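Local coordinates for regulator of G-protein signaling 16 (Mus musculus, PDB 3C7L), which speeds up GTP hydrolysis by G protein alpha subunits, driving them into the inactive GDP-bound form and so shortening receptor signals, including phototransduction, at residues E55-K59 and T105-D109; A70-F74 and T96-L100. All coordinates share one frame; numbering follows the deposited sequence.

Interaction 1 (E55-K59 and T105-D109)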
loop_
_atom_site.group_PDB
_atom_site.type_symbol
_atom_site.label_atom_id
_atom_site.label_comp_id
_atom_site.label_asym_id
_atom_site.label_seq_id
_atom_site.Cartn_x
_atom_site.Cartn_y
_atom_site.Cartn_z
ATOM N N GLU A 55 -6.018 0.158 -4.252
ATOM C CA GLU A 55 -6.628 1.221 -5.040
ATOM C C GLU A 55 -7.243 0.709 -6.337
ATOM O O GLU A 55 -8.313 1.160 -6.744
ATOM C CB GLU A 55 -5.595 2.300 -5.360
ATOM C CG GLU A 55 -5.209 3.154 -4.176
ATOM C CD GLU A 55 -6.398 3.850 -3.547
ATOM O OE1 GLU A 55 -6.929 3.339 -2.542
ATOM O OE2 GLU A 55 -6.817 4.899 -4.070
ATOM N N GLU A 56 -6.571 -0.224 -6.998
ATOM C CA GLU A 56 -7.117 -0.752 -8.235
ATOM C C GLU A 56 -8.257 -1.735 -7.929
ATOM O O GLU A 56 -9.212 -1.851 -8.699
ATOM C CB GLU A 56 -6.017 -1.425 -9.069
ATOM C CG GLU A 56 -5.374 -2.635 -8.426
ATOM C CD GLU A 56 -4.441 -3.380 -9.376
ATOM O OE1 GLU A 56 -4.840 -3.597 -10.542
ATOM O OE2 GLU A 56 -3.321 -3.755 -8.955
ATOM N N PHE A 57 -8.167 -2.419 -6.792
ATOM C CA PHE A 57 -9.192 -3.378 -6.379
ATOM C C PHE A 57 -10.573 -2.743 -6.223
ATOM O O PHE A 57 -11.580 -3.322 -6.627
ATOM C CB PHE A 57 -8.792 -4.030 -5.049
ATOM C CG PHE A 57 -9.875 -4.882 -4.429
ATOM C CD1 PHE A 57 -10.227 -6.106 -4.988
ATOM C CD2 PHE A 57 -10.540 -4.455 -3.282
ATOM C CE1 PHE A 57 -11.224 -6.894 -4.416
ATOM C CE2 PHE A 57 -11.542 -5.237 -2.700
ATOM C CZ PHE A 57 -11.884 -6.459 -3.269
ATOM N N LYS A 58 -10.623 -1.556 -5.634
ATOM C CA LYS A 58 -11.899 -0.892 -5.420
ATOM C C LYS A 58 -12.588 -0.376 -6.680
ATOM O O LYS A 58 -13.737 0.065 -6.628
ATOM C CB LYS A 58 -11.741 0.233 -4.403
ATOM C CG LYS A 58 -11.599 -0.284 -2.981
ATOM C CD LYS A 58 -11.825 0.817 -1.965
ATOM C CE LYS A 58 -11.795 0.275 -0.544
ATOM N NZ LYS A 58 -11.995 1.355 0.467
ATOM N N LYS A 59 -11.894 -0.442 -7.809
ATOM C CA LYS A 59 -12.461 -0.007 -9.078
ATOM C C LYS A 59 -13.190 -1.158 -9.777
ATOM O O LYS A 59 -13.926 -0.943 -10.739
ATOM C CB LYS A 59 -11.358 0.530 -9.990
ATOM C CG LYS A 59 -11.823 0.798 -11.410
ATOM C CD LYS A 59 -10.691 1.273 -12.295
ATOM C CE LYS A 59 -11.151 1.369 -13.735
ATOM N NZ LYS A 59 -11.553 0.030 -14.244
ATOM N N THR A 105 -16.641 -4.876 0.186
ATOM C CA THR A 105 -15.750 -4.028 -0.610
ATOM C C THR A 105 -14.688 -3.289 0.208
ATOM O O THR A 105 -13.635 -2.925 -0.314
ATOM C CB THR A 105 -16.562 -2.982 -1.411
ATOM O OG1 THR A 105 -17.487 -3.658 -2.269
ATOM C CG2 THR A 105 -15.642 -2.114 -2.260
ATOM N N SER A 106 -14.962 -3.055 1.485
ATOM C CA SER A 106 -13.999 -2.357 2.330
ATOM C C SER A 106 -13.128 -3.391 3.034
ATOM O O SER A 106 -12.499 -3.111 4.048
ATOM C CB SER A 106 -14.730 -1.484 3.355
ATOM O OG SER A 106 -15.509 -2.271 4.237
ATOM N N CYS A 107 -13.104 -4.590 2.457
ATOM C CA CYS A 107 -12.352 -5.728 2.966
ATOM C C CYS A 107 -10.947 -5.399 3.475
ATOM O O CYS A 107 -10.553 -5.821 4.565
ATOM C CB CYS A 107 -12.261 -6.790 1.864
ATOM S SG CYS A 107 -11.323 -8.238 2.312
ATOM N N PHE A 108 -10.203 -4.635 2.686
ATOM C CA PHE A 108 -8.829 -4.279 3.028
ATOM C C PHE A 108 -8.612 -2.913 3.686
ATOM O O PHE A 108 -7.469 -2.527 3.936
ATOM C CB PHE A 108 -7.971 -4.352 1.764
ATOM C CG PHE A 108 -7.990 -5.696 1.091
ATOM C CD1 PHE A 108 -7.370 -6.790 1.676
ATOM C CD2 PHE A 108 -8.622 -5.862 -0.140
ATOM C CE1 PHE A 108 -7.373 -8.028 1.045
ATOM C CE2 PHE A 108 -8.630 -7.096 -0.778
ATOM C CZ PHE A 108 -8.004 -8.182 -0.186
ATOM N N ASP A 109 -9.687 -2.183 3.969
ATOM C CA ASP A 109 -9.573 -0.853 4.574
ATOM C C ASP A 109 -8.645 -0.719 5.781
ATOM O O ASP A 109 -7.761 0.144 5.797
ATOM C CB ASP A 109 -10.960 -0.327 4.949
ATOM C CG ASP A 109 -11.699 0.257 3.766
ATOM O OD1 ASP A 109 -11.434 -0.172 2.620
ATOM O OD2 ASP A 109 -12.559 1.137 3.984
#
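In the all-helical RGS domain, the C-terminal part of helix 45-57 meets the turn that leads into helix 109-128, through an aromatic pair on the buried side, Phe57 with Phe108, and a salt bridge nearer the surface, Lys58 with Asp109. The two rings form a T-shaped pair, centroids 5.3 Å apart and planes at 78°. Phe108 supplies the edge: its CD2 lies 3.9 Å from CE2 of Phe57, and CE2 of Phe108 stands over one face of the Phe57 ring, displaced toward its rim. The Phe57 side chain is turned into the contact by its first torsion, which sets CG opposite the backbone N (chi1 171°). The rim of the Phe57 ring has a second neighbour, the carbonyl O of Thr105, which lies close to the ring plane at 3.9 Å from CE2.

Lys58 follows a different course. Its chain runs fully extended beyond CG past the carbonyl of Thr105, with CE 3.7 Å from Thr105 O, and delivers NZ to OD1 of Asp109 at 2.7 Å. The ammonium group approaches that oxygen from the syn side, 20° out of the carboxylate plane; this short, charged hydrogen bond joins exposed Lys58 to partly exposed Asp109. Asp109 closes a type I turn that begins at Ser106, its N bonded to Ser106 O at 3.0 Å; the same turn carries Phe108 inward. Within the turn, SG of Cys107 sits 4.0 Å above the centre of the Phe108 ring.

Helix 63-78 packs against the aromatic pair, with Leu66, Arg69 and Ile73 touching Phe57. Helix 90-101 adds Leu100 against Cys107, while Gln112 of helix 109-128 hydrogen-bonds Glu55 of helix 45-57.

Interaction 2 (A70-F74 and T96-L100)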
loop_
_atom_site.group_PDB
_atom_site.type_symbol
_atom_site.label_atom_id
_atom_site.label_comp_id
_atom_site.label_asym_id
_atom_site.label_seq_id
_atom_site.Cartn_x
_atom_site.Cartn_y
_atom_site.Cartn_z
ATOM N N ALA A 70 -9.435 -10.191 -4.764
ATOM C CA ALA A 70 -9.367 -10.143 -3.305
ATOM C C ALA A 70 -8.528 -11.296 -2.752
ATOM O O ALA A 70 -7.745 -11.116 -1.812
ATOM C CB ALA A 70 -10.765 -10.191 -2.715
ATOM N N HIS A 71 -8.701 -12.478 -3.340
ATOM C CA HIS A 71 -7.964 -13.665 -2.921
ATOM C C HIS A 71 -6.482 -13.555 -3.256
ATOM O O HIS A 71 -5.637 -14.003 -2.487
ATOM C CB HIS A 71 -8.560 -14.913 -3.579
ATOM C CG HIS A 71 -9.832 -15.374 -2.941
ATOM N ND1 HIS A 71 -10.850 -15.976 -3.652
ATOM C CD2 HIS A 71 -10.249 -15.327 -1.654
ATOM C CE1 HIS A 71 -11.839 -16.277 -2.829
ATOM N NE2 HIS A 71 -11.500 -15.894 -1.611
ATOM N N HIS A 72 -6.169 -12.965 -4.407
ATOM C CA HIS A 72 -4.777 -12.791 -4.806
ATOM C C HIS A 72 -4.103 -11.767 -3.893
ATOM O O HIS A 72 -2.971 -11.965 -3.462
ATOM C CB HIS A 72 -4.677 -12.327 -6.264
ATOM C CG HIS A 72 -3.316 -11.825 -6.644
ATOM N ND1 HIS A 72 -2.206 -12.640 -6.690
ATOM C CD2 HIS A 72 -2.881 -10.581 -6.959
ATOM C CE1 HIS A 72 -1.145 -11.922 -7.014
ATOM N NE2 HIS A 72 -1.528 -10.668 -7.182
ATOM N N ILE A 73 -4.802 -10.674 -3.599
ATOM C CA ILE A 73 -4.255 -9.637 -2.726
ATOM C C ILE A 73 -4.013 -10.195 -1.323
ATOM O O ILE A 73 -2.972 -9.945 -0.712
ATOM C CB ILE A 73 -5.210 -8.418 -2.656
ATOM C CG1 ILE A 73 -5.172 -7.669 -3.992
ATOM C CG2 ILE A 73 -4.820 -7.498 -1.496
ATOM C CD1 ILE A 73 -6.130 -6.482 -4.078
ATOM N N PHE A 74 -4.970 -10.967 -0.823
ATOM C CA PHE A 74 -4.848 -11.573 0.503
ATOM C C PHE A 74 -3.666 -12.557 0.546
ATOM O O PHE A 74 -2.852 -12.530 1.464
ATOM C CB PHE A 74 -6.139 -12.316 0.856
ATOM C CG PHE A 74 -6.138 -12.915 2.231
ATOM C CD1 PHE A 74 -6.460 -12.143 3.341
ATOM C CD2 PHE A 74 -5.795 -14.249 2.419
ATOM C CE1 PHE A 74 -6.441 -12.692 4.621
ATOM C CE2 PHE A 74 -5.773 -14.808 3.695
ATOM C CZ PHE A 74 -6.096 -14.027 4.797
ATOM N N THR A 96 -9.210 -8.944 8.251
ATOM C CA THR A 96 -9.214 -8.988 6.796
ATOM C C THR A 96 -9.731 -10.334 6.295
ATOM O O THR A 96 -10.514 -10.389 5.354
ATOM C CB THR A 96 -7.798 -8.716 6.244
ATOM O OG1 THR A 96 -7.329 -7.458 6.751
ATOM C CG2 THR A 96 -7.813 -8.668 4.724
ATOM N N LYS A 97 -9.300 -11.418 6.932
ATOM C CA LYS A 97 -9.749 -12.755 6.545
ATOM C C LYS A 97 -11.260 -12.873 6.757
ATOM O O LYS A 97 -11.969 -13.423 5.916
ATOM C CB LYS A 97 -9.028 -13.818 7.378
ATOM C CG LYS A 97 -9.456 -15.244 7.065
ATOM C CD LYS A 97 -8.815 -16.237 8.029
ATOM C CE LYS A 97 -9.202 -17.672 7.690
ATOM N NZ LYS A 97 -8.581 -18.666 8.622
ATOM N N THR A 98 -11.739 -12.355 7.886
ATOM C CA THR A 98 -13.163 -12.387 8.218
ATOM C C THR A 98 -13.951 -11.604 7.176
ATOM O O THR A 98 -15.022 -12.029 6.744
ATOM C CB THR A 98 -13.423 -11.770 9.609
ATOM O OG1 THR A 98 -12.804 -12.584 10.612
ATOM C CG2 THR A 98 -14.922 -11.670 9.888
ATOM N N ASN A 99 -13.418 -10.454 6.778
ATOM C CA ASN A 99 -14.070 -9.629 5.773
ATOM C C ASN A 99 -14.062 -10.359 4.440
ATOM O O ASN A 99 -14.989 -10.240 3.649
ATOM C CB ASN A 99 -13.342 -8.293 5.621
ATOM C CG ASN A 99 -13.439 -7.432 6.864
ATOM O OD1 ASN A 99 -14.289 -7.660 7.723
ATOM N ND2 ASN A 99 -12.579 -6.423 6.951
ATOM N N LEU A 100 -12.996 -11.107 4.194
ATOM C CA LEU A 100 -12.857 -11.867 2.961
ATOM C C LEU A 100 -13.938 -12.947 2.946
ATOM O O LEU A 100 -14.470 -13.299 1.894
ATOM C CB LEU A 100 -11.467 -12.515 2.912
ATOM C CG LEU A 100 -10.920 -13.030 1.579
ATOM C CD1 LEU A 100 -10.561 -11.852 0.687
ATOM C CD2 LEU A 100 -9.685 -13.891 1.836
#
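Ala70 meets Leu100 where helices 63-78 and 90-101 of the RGS helical bundle pack nearly antiparallel, the short segments at 164° with axes 11.3 Å apart. This spacing is bridged by large side chains, and the side-chain atoms that touch one another are all carbon. The methyl CB of Ala70 faces CD1 of Leu100 at 3.8 Å; Ala70 also touches the buried Phe57 of helix 45-57. One residue on, His71 brings an edge of its imidazole: CD2 lies 3.8 Å from CD2 of Leu100, which sits close to the ring plane.

Phe74, a turn beyond Ala70, reaches across. A first torsion of -177° swings the ring away from its own backbone N and toward the other helix, where it meets three residues. Thr96 sends CG2 to the ring edge at CD1, its OG1 being turned back to Thr92 O of its own helix. The far end of the ring rests on the backbone of Lys97, CE1 lying 3.8 Å from CA, and on its CB. Over one face comes Leu100, whose methyl CD2 makes a CH-pi contact 4.0 Å from the ring centroid and 21° off the normal, nearest to CG of Phe74 at 3.7 Å.

Interaction 2 is nested within interaction 1 along the chain: helix 45-57 comes first, then helices 63-78 and 90-101, and finally the turn before helix 109-128. Their centres lie about 10 Å apart, on the same side of the chain's centre. Phe108 joins them, its CZ lying 3.5 Å from Ile73 CG2 and its CD1 3.6 Å from Thr96 CG2, so the ring wedges between the two helices of interaction 2. A probable hydrogen bond from Asn99 ND2 to Cys107 O, 3.2 Å, adds a polar tie. Together the contacts unite three helices and a turn into one packing unit of the GTPase-activating RGS domain.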